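PDB 6X42: serine repeat antigen 5 from Plasmodium falciparum, which is a papain-family pseudo-zymogen of the malaria parasite that keeps the fold of a cysteine protease but probably has little or no proteolytic activity. Local coordinates for residues A[74-79]-A[137-142]; A[219-224]-A[242-247]. All coordinates share one frame; numbering follows the deposited sequence.

Contact 1 (A[74-79]-A[137-142])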
loop_
_atom_site.group_PDB
_atom_site.type_symbol
_atom_site.label_atom_id
_atom_site.label_comp_id
_atom_site.label_asym_id
_atom_site.label_seq_id
_atom_site.Cartn_x
_atom_site.Cartn_y
_atom_site.Cartn_z
ATOM N N THR A 74 -3.982 -12.181 -8.759
ATOM C CA THR A 74 -4.570 -13.061 -7.754
ATOM C C THR A 74 -4.388 -12.442 -6.380
ATOM O O THR A 74 -3.277 -12.072 -6.005
ATOM C CB THR A 74 -3.871 -14.424 -7.783
ATOM O OG1 THR A 74 -3.836 -14.927 -9.115
ATOM C CG2 THR A 74 -4.598 -15.395 -6.885
ATOM N N LYS A 75 -5.472 -12.341 -5.628
ATOM C CA LYS A 75 -5.407 -11.710 -4.319
ATOM C C LYS A 75 -4.781 -12.621 -3.276
ATOM O O LYS A 75 -5.085 -13.816 -3.201
ATOM C CB LYS A 75 -6.801 -11.313 -3.846
ATOM C CG LYS A 75 -7.444 -10.258 -4.699
ATOM C CD LYS A 75 -6.608 -9.004 -4.773
ATOM C CE LYS A 75 -7.392 -7.827 -5.314
ATOM N NZ LYS A 75 -8.592 -7.540 -4.505
ATOM N N ILE A 76 -3.955 -12.013 -2.410
ATOM C CA ILE A 76 -3.403 -12.666 -1.222
ATOM C C ILE A 76 -4.454 -12.712 -0.115
ATOM O O ILE A 76 -5.233 -11.776 0.049
ATOM C CB ILE A 76 -2.155 -11.888 -0.761
ATOM C CG1 ILE A 76 -1.040 -12.001 -1.807
ATOM C CG2 ILE A 76 -1.677 -12.348 0.615
ATOM C CD1 ILE A 76 0.101 -10.983 -1.669
ATOM N N SER A 77 -4.463 -13.794 0.676
ATOM C CA SER A 77 -5.371 -13.890 1.817
ATOM C C SER A 77 -4.893 -12.979 2.942
ATOM O O SER A 77 -3.954 -13.312 3.669
ATOM C CB SER A 77 -5.415 -15.341 2.289
ATOM O OG SER A 77 -6.093 -15.457 3.530
ATOM N N ALA A 78 -5.572 -11.850 3.143
ATOM C CA ALA A 78 -5.268 -11.011 4.295
ATOM C C ALA A 78 -5.527 -11.763 5.594
ATOM O O ALA A 78 -4.839 -11.548 6.597
ATOM C CB ALA A 78 -6.121 -9.748 4.279
ATOM N N LEU A 79 -6.555 -12.615 5.609
ATOM C CA LEU A 79 -6.926 -13.307 6.845
ATOM C C LEU A 79 -5.838 -14.275 7.298
ATOM O O LEU A 79 -5.585 -14.418 8.501
ATOM C CB LEU A 79 -8.261 -14.020 6.652
ATOM C CG LEU A 79 -8.953 -14.500 7.930
ATOM C CD1 LEU A 79 -9.339 -13.317 8.811
ATOM C CD2 LEU A 79 -10.183 -15.350 7.589
ATOM N N MET A 137 -3.066 -22.443 -3.322
ATOM C CA MET A 137 -1.989 -21.774 -4.047
ATOM C C MET A 137 -1.030 -21.083 -3.084
ATOM O O MET A 137 -1.456 -20.494 -2.093
ATOM C CB MET A 137 -2.537 -20.635 -4.909
ATOM C CG MET A 137 -3.670 -20.935 -5.842
ATOM S SD MET A 137 -4.125 -19.421 -6.746
ATOM C CE MET A 137 -2.573 -18.946 -7.531
ATOM N N ASN A 138 0.256 -21.095 -3.412
ATOM C CA ASN A 138 1.253 -20.296 -2.694
ATOM C C ASN A 138 1.670 -19.134 -3.589
ATOM O O ASN A 138 2.448 -19.310 -4.531
ATOM C CB ASN A 138 2.476 -21.121 -2.301
ATOM C CG ASN A 138 3.402 -20.375 -1.355
ATOM O OD1 ASN A 138 3.163 -19.208 -1.016
ATOM N ND2 ASN A 138 4.465 -21.044 -0.921
ATOM N N LEU A 139 1.182 -17.942 -3.277
ATOM C CA LEU A 139 1.512 -16.764 -4.071
ATOM C C LEU A 139 2.891 -16.222 -3.739
ATOM O O LEU A 139 3.304 -15.207 -4.309
ATOM C CB LEU A 139 0.439 -15.693 -3.873
ATOM C CG LEU A 139 -0.953 -16.142 -4.336
ATOM C CD1 LEU A 139 -1.998 -15.123 -3.917
ATOM C CD2 LEU A 139 -0.982 -16.356 -5.847
ATOM N N TRP A 140 3.601 -16.881 -2.829
ATOM C CA TRP A 140 4.973 -16.562 -2.478
ATOM C C TRP A 140 5.936 -17.632 -2.970
ATOM O O TRP A 140 7.118 -17.598 -2.631
ATOM C CB TRP A 140 5.080 -16.406 -0.959
ATOM C CG TRP A 140 6.387 -15.868 -0.520
ATOM C CD1 TRP A 140 7.235 -16.423 0.387
ATOM C CD2 TRP A 140 7.002 -14.657 -0.959
ATOM N NE1 TRP A 140 8.356 -15.642 0.529
ATOM C CE2 TRP A 140 8.233 -14.546 -0.285
ATOM C CE3 TRP A 140 6.637 -13.657 -1.864
ATOM C CZ2 TRP A 140 9.096 -13.480 -0.486
ATOM C CZ3 TRP A 140 7.507 -12.593 -2.059
ATOM C CH2 TRP A 140 8.709 -12.512 -1.373
ATOM N N ASP A 141 5.459 -18.595 -3.746
ATOM C CA ASP A 141 6.355 -19.585 -4.321
ATOM C C ASP A 141 7.443 -18.883 -5.132
ATOM O O ASP A 141 7.164 -17.971 -5.915
ATOM C CB ASP A 141 5.545 -20.543 -5.193
ATOM C CG ASP A 141 6.188 -21.905 -5.326
ATOM O OD1 ASP A 141 6.010 -22.520 -6.396
ATOM O OD2 ASP A 141 6.873 -22.353 -4.378
ATOM N N ASN A 142 8.692 -19.293 -4.905
ATOM C CA ASN A 142 9.888 -18.707 -5.516
ATOM C C ASN A 142 10.050 -17.216 -5.236
ATOM O O ASN A 142 10.806 -16.535 -5.936
ATOM C CB ASN A 142 10.004 -18.977 -7.024
ATOM C CG ASN A 142 9.542 -20.368 -7.412
ATOM O OD1 ASN A 142 10.101 -21.373 -6.969
ATOM N ND2 ASN A 142 8.528 -20.432 -8.265
#

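Contact 2 (A[219-224]-A[242-247])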
loop_
_atom_site.group_PDB
_atom_site.type_symbol
_atom_site.label_atom_id
_atom_site.label_comp_id
_atom_site.label_asym_id
_atom_site.label_seq_id
_atom_site.Cartn_x
_atom_site.Cartn_y
_atom_site.Cartn_z
ATOM N N HIS A 219 -2.764 4.443 9.777
ATOM C CA HIS A 219 -3.569 3.716 8.809
ATOM C C HIS A 219 -2.766 3.629 7.526
ATOM O O HIS A 219 -2.263 4.640 7.031
ATOM C CB HIS A 219 -4.903 4.467 8.610
ATOM C CG HIS A 219 -5.813 3.821 7.626
ATOM N ND1 HIS A 219 -6.453 2.626 7.866
ATOM C CD2 HIS A 219 -6.211 4.229 6.402
ATOM C CE1 HIS A 219 -7.164 2.308 6.800
ATOM N NE2 HIS A 219 -7.029 3.260 5.894
ATOM N N ALA A 220 -2.642 2.417 7.010
ATOM C CA ALA A 220 -1.875 2.160 5.806
ATOM C C ALA A 220 -2.778 2.132 4.577
ATOM O O ALA A 220 -3.850 1.537 4.600
ATOM C CB ALA A 220 -1.130 0.837 5.902
ATOM N N VAL A 221 -2.333 2.819 3.522
ATOM C CA VAL A 221 -2.983 2.911 2.227
ATOM C C VAL A 221 -1.912 2.657 1.165
ATOM O O VAL A 221 -0.784 2.309 1.494
ATOM C CB VAL A 221 -3.680 4.271 2.036
ATOM C CG1 VAL A 221 -4.828 4.427 3.028
ATOM C CG2 VAL A 221 -2.678 5.416 2.176
ATOM N N ASN A 222 -2.261 2.788 -0.119
ATOM C CA ASN A 222 -1.258 2.662 -1.175
ATOM C C ASN A 222 -1.333 3.874 -2.082
ATOM O O ASN A 222 -2.420 4.277 -2.501
ATOM C CB ASN A 222 -1.464 1.399 -2.009
ATOM C CG ASN A 222 -1.344 0.136 -1.186
ATOM O OD1 ASN A 222 -2.347 -0.401 -0.708
ATOM N ND2 ASN A 222 -0.108 -0.325 -0.980
ATOM N N ILE A 223 -0.175 4.419 -2.443
ATOM C CA ILE A 223 -0.107 5.360 -3.556
ATOM C C ILE A 223 0.064 4.542 -4.821
ATOM O O ILE A 223 0.956 3.686 -4.901
ATOM C CB ILE A 223 1.013 6.390 -3.372
ATOM C CG1 ILE A 223 0.741 7.268 -2.153
ATOM C CG2 ILE A 223 1.149 7.238 -4.635
ATOM C CD1 ILE A 223 1.923 8.144 -1.755
ATOM N N VAL A 224 -0.827 4.765 -5.787
ATOM C CA VAL A 224 -0.913 3.943 -6.990
ATOM C C VAL A 224 -0.769 4.729 -8.275
ATOM O O VAL A 224 -0.754 4.120 -9.352
ATOM C CB VAL A 224 -2.204 3.096 -7.004
ATOM C CG1 VAL A 224 -2.298 2.270 -5.734
ATOM C CG2 VAL A 224 -3.458 3.950 -7.197
ATOM N N VAL A 242 -4.621 7.510 -4.423
ATOM C CA VAL A 242 -4.466 6.685 -3.228
ATOM C C VAL A 242 -5.585 5.651 -3.179
ATOM O O VAL A 242 -6.769 5.982 -3.314
ATOM C CB VAL A 242 -4.468 7.548 -1.950
ATOM C CG1 VAL A 242 -4.266 6.687 -0.700
ATOM C CG2 VAL A 242 -3.404 8.624 -2.031
ATOM N N ARG A 243 -5.193 4.401 -2.954
ATOM C CA ARG A 243 -6.096 3.273 -2.728
ATOM C C ARG A 243 -6.302 3.078 -1.232
ATOM O O ARG A 243 -5.335 3.004 -0.467
ATOM C CB ARG A 243 -5.481 2.005 -3.316
ATOM C CG ARG A 243 -6.307 0.724 -3.140
ATOM C CD ARG A 243 -5.589 -0.408 -3.760
ATOM N NE ARG A 243 -6.111 -1.729 -3.448
ATOM C CZ ARG A 243 -6.872 -2.481 -4.237
ATOM N NH1 ARG A 243 -7.387 -2.026 -5.360
ATOM N NH2 ARG A 243 -7.106 -3.729 -3.902
ATOM N N ASN A 244 -7.562 2.957 -0.820
ATOM C CA ASN A 244 -7.940 2.611 0.546
ATOM C C ASN A 244 -8.560 1.219 0.558
ATOM O O ASN A 244 -8.834 0.640 -0.494
ATOM C CB ASN A 244 -8.904 3.669 1.097
ATOM C CG ASN A 244 -8.889 3.790 2.610
ATOM O OD1 ASN A 244 -8.253 3.021 3.326
ATOM N ND2 ASN A 244 -9.621 4.785 3.097
ATOM N N SER A 245 -8.785 0.694 1.764
ATOM C CA SER A 245 -9.322 -0.636 2.002
ATOM C C SER A 245 -10.630 -0.577 2.799
ATOM O O SER A 245 -10.873 -1.397 3.696
ATOM C CB SER A 245 -8.297 -1.552 2.669
ATOM O OG SER A 245 -7.713 -0.960 3.810
ATOM N N TRP A 246 -11.477 0.397 2.455
ATOM C CA TRP A 246 -12.775 0.595 3.093
ATOM C C TRP A 246 -13.910 0.278 2.129
ATOM O O TRP A 246 -15.049 0.737 2.309
ATOM C CB TRP A 246 -12.895 2.003 3.677
ATOM C CG TRP A 246 -11.962 2.283 4.835
ATOM C CD1 TRP A 246 -11.187 1.394 5.516
ATOM C CD2 TRP A 246 -11.722 3.562 5.434
ATOM N NE1 TRP A 246 -10.460 2.048 6.487
ATOM C CE2 TRP A 246 -10.782 3.376 6.464
ATOM C CE3 TRP A 246 -12.209 4.852 5.189
ATOM C CZ2 TRP A 246 -10.303 4.437 7.236
ATOM C CZ3 TRP A 246 -11.748 5.888 5.965
ATOM C CH2 TRP A 246 -10.800 5.678 6.973
ATOM N N GLY A 247 -13.616 -0.536 1.122
ATOM C CA GLY A 247 -14.602 -0.971 0.170
ATOM C C GLY A 247 -14.781 -0.008 -0.981
ATOM O O GLY A 247 -14.298 1.128 -0.967
HETATM O O HOH W 1 -5.631 0.585 2.778
#

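Contact 1 (A[74-79]-A[137-142])
Leu139 pushes its forked end against the extended backbone and side chains of Thr74, Lys75 and Ile76, and its two methyls divide the work. With CD1 anti to CA (chi2 171°), that methyl is the one that meets the backbone: Leu139 CD1 comes within 3.4 Å of Lys75 O and packs on Ile76 CG1 at 3.9 Å. Leu139 CD2 points to Thr74, 3.9 Å from Thr74 CG2. That threonine methyl faces both branches, with Leu139 CD1 4.0 Å from Thr74 CG2. Thr74 is turned with CG2 anti to its backbone N, which hands the methyl rather than the hydroxyl to the leucine. Met137, bent at chi3 (57°), brings its tip to the same methyl, with Met137 SD and CE each 4.1 Å from Thr74 CG2. No hydrogen bond crosses the contact; it is wholly a matter of methyls, a thioether and one backbone carbonyl oxygen. The polar groups look elsewhere. Lys75 starts away from the leucine and carries NZ to a hydrogen bond with Gln43 O and a salt bridge with Glu45. Asn138 folds back so that Asn138 OD1 accepts Trp140 N at 3.0 Å, the donor standing well above the carboxamide plane, and its other bonds run to Leu112 and Gly110. Ser77, just beyond the packed residues, N-caps helix 78-83 through Tyr80 N. What results is a loop-on-loop contact in the helical domain of the papain fold, in which the leucine is presented by an Asx turn set within a type I beta turn, Asn138 to Asp141.

Contact 2 (A[219-224]-A[242-247])
His219 and Asn244 meet where the hairpin of strands 219-230 and 236-243 splays open, in the place of the catalytic histidine and asparagine of papain-like proteases; Ser53 and Gln47 lie alongside, in positions consistent with the nucleophile and the oxyanion-hole glutamine. Hydrogen bonds come in two sets. In the sheet, Asn222 and Arg243 form a hydrogen-bonded antiparallel pair, with Asn222 N to Arg243 O at 3.1 Å and Arg243 N to Asn222 O at 2.8 Å; Val242 CA adds a CH contact to Asn222 O at 3.2 Å. At the site, His219 NE2 donates almost straight (172°) to Asn244 OD1 at 2.9 Å. The acceptor lies in the imidazole plane, while the amide is turned 69° to it. Ser245 N gives OD1 a second bond from above the amide plane, which helps to fix the carboxamide. The aromatic contact is oblique: the Trp246 five-membered ring is inclined 40° to the imidazole, and Trp246 NE1 comes 3.3 Å from His219 CE1. Trp246 CZ2 lies over one imidazole face and Asn244 ND2 over one indole face; the tryptophan probably shelters the His-Asn bond, as its counterpart does in papain. Apolar packing lies on the Val242 face of the sheet, where Val221 CG2 touches Val242 CG1 at 3.5 Å. On the opposite face, Asn222 and extended Arg243 turn toward helix 53-68, their polar ends bound by Ala57 O and by Leu42 O and Gln43 O. Where 244-245 leave the strand, a water donates to Ala220 O and to Ser245 OG, which also hydrogen-bonds Gln47 OE1; Ser245 OG is 2.8 Å from the water oxygen.

Overall arrangement
Contact 2 lies about 6 Å from the centre of the chain (centre to centre), almost wholly buried, and belongs to the sheet-bearing domain; contact 1 is a partly buried patch toward the surface of the helical domain, its centre about 19 Å from that of contact 2. Their chemistry follows: 219-224 and 242-247 are joined by backbone pairing, a directed side-chain bond and a ring contact, whereas 74-79 and 137-142 meet by van der Waals contacts alone, their hydrogen bonds going to other loops and to helix 53-68. Both touch that helix, at Glu63 and Arg66 for contact 1 and at Ser53, Ala57 and Tyr60 for contact 2. They also converge on Gln43 O, which accepts from Lys75 NZ and Arg243 NH2.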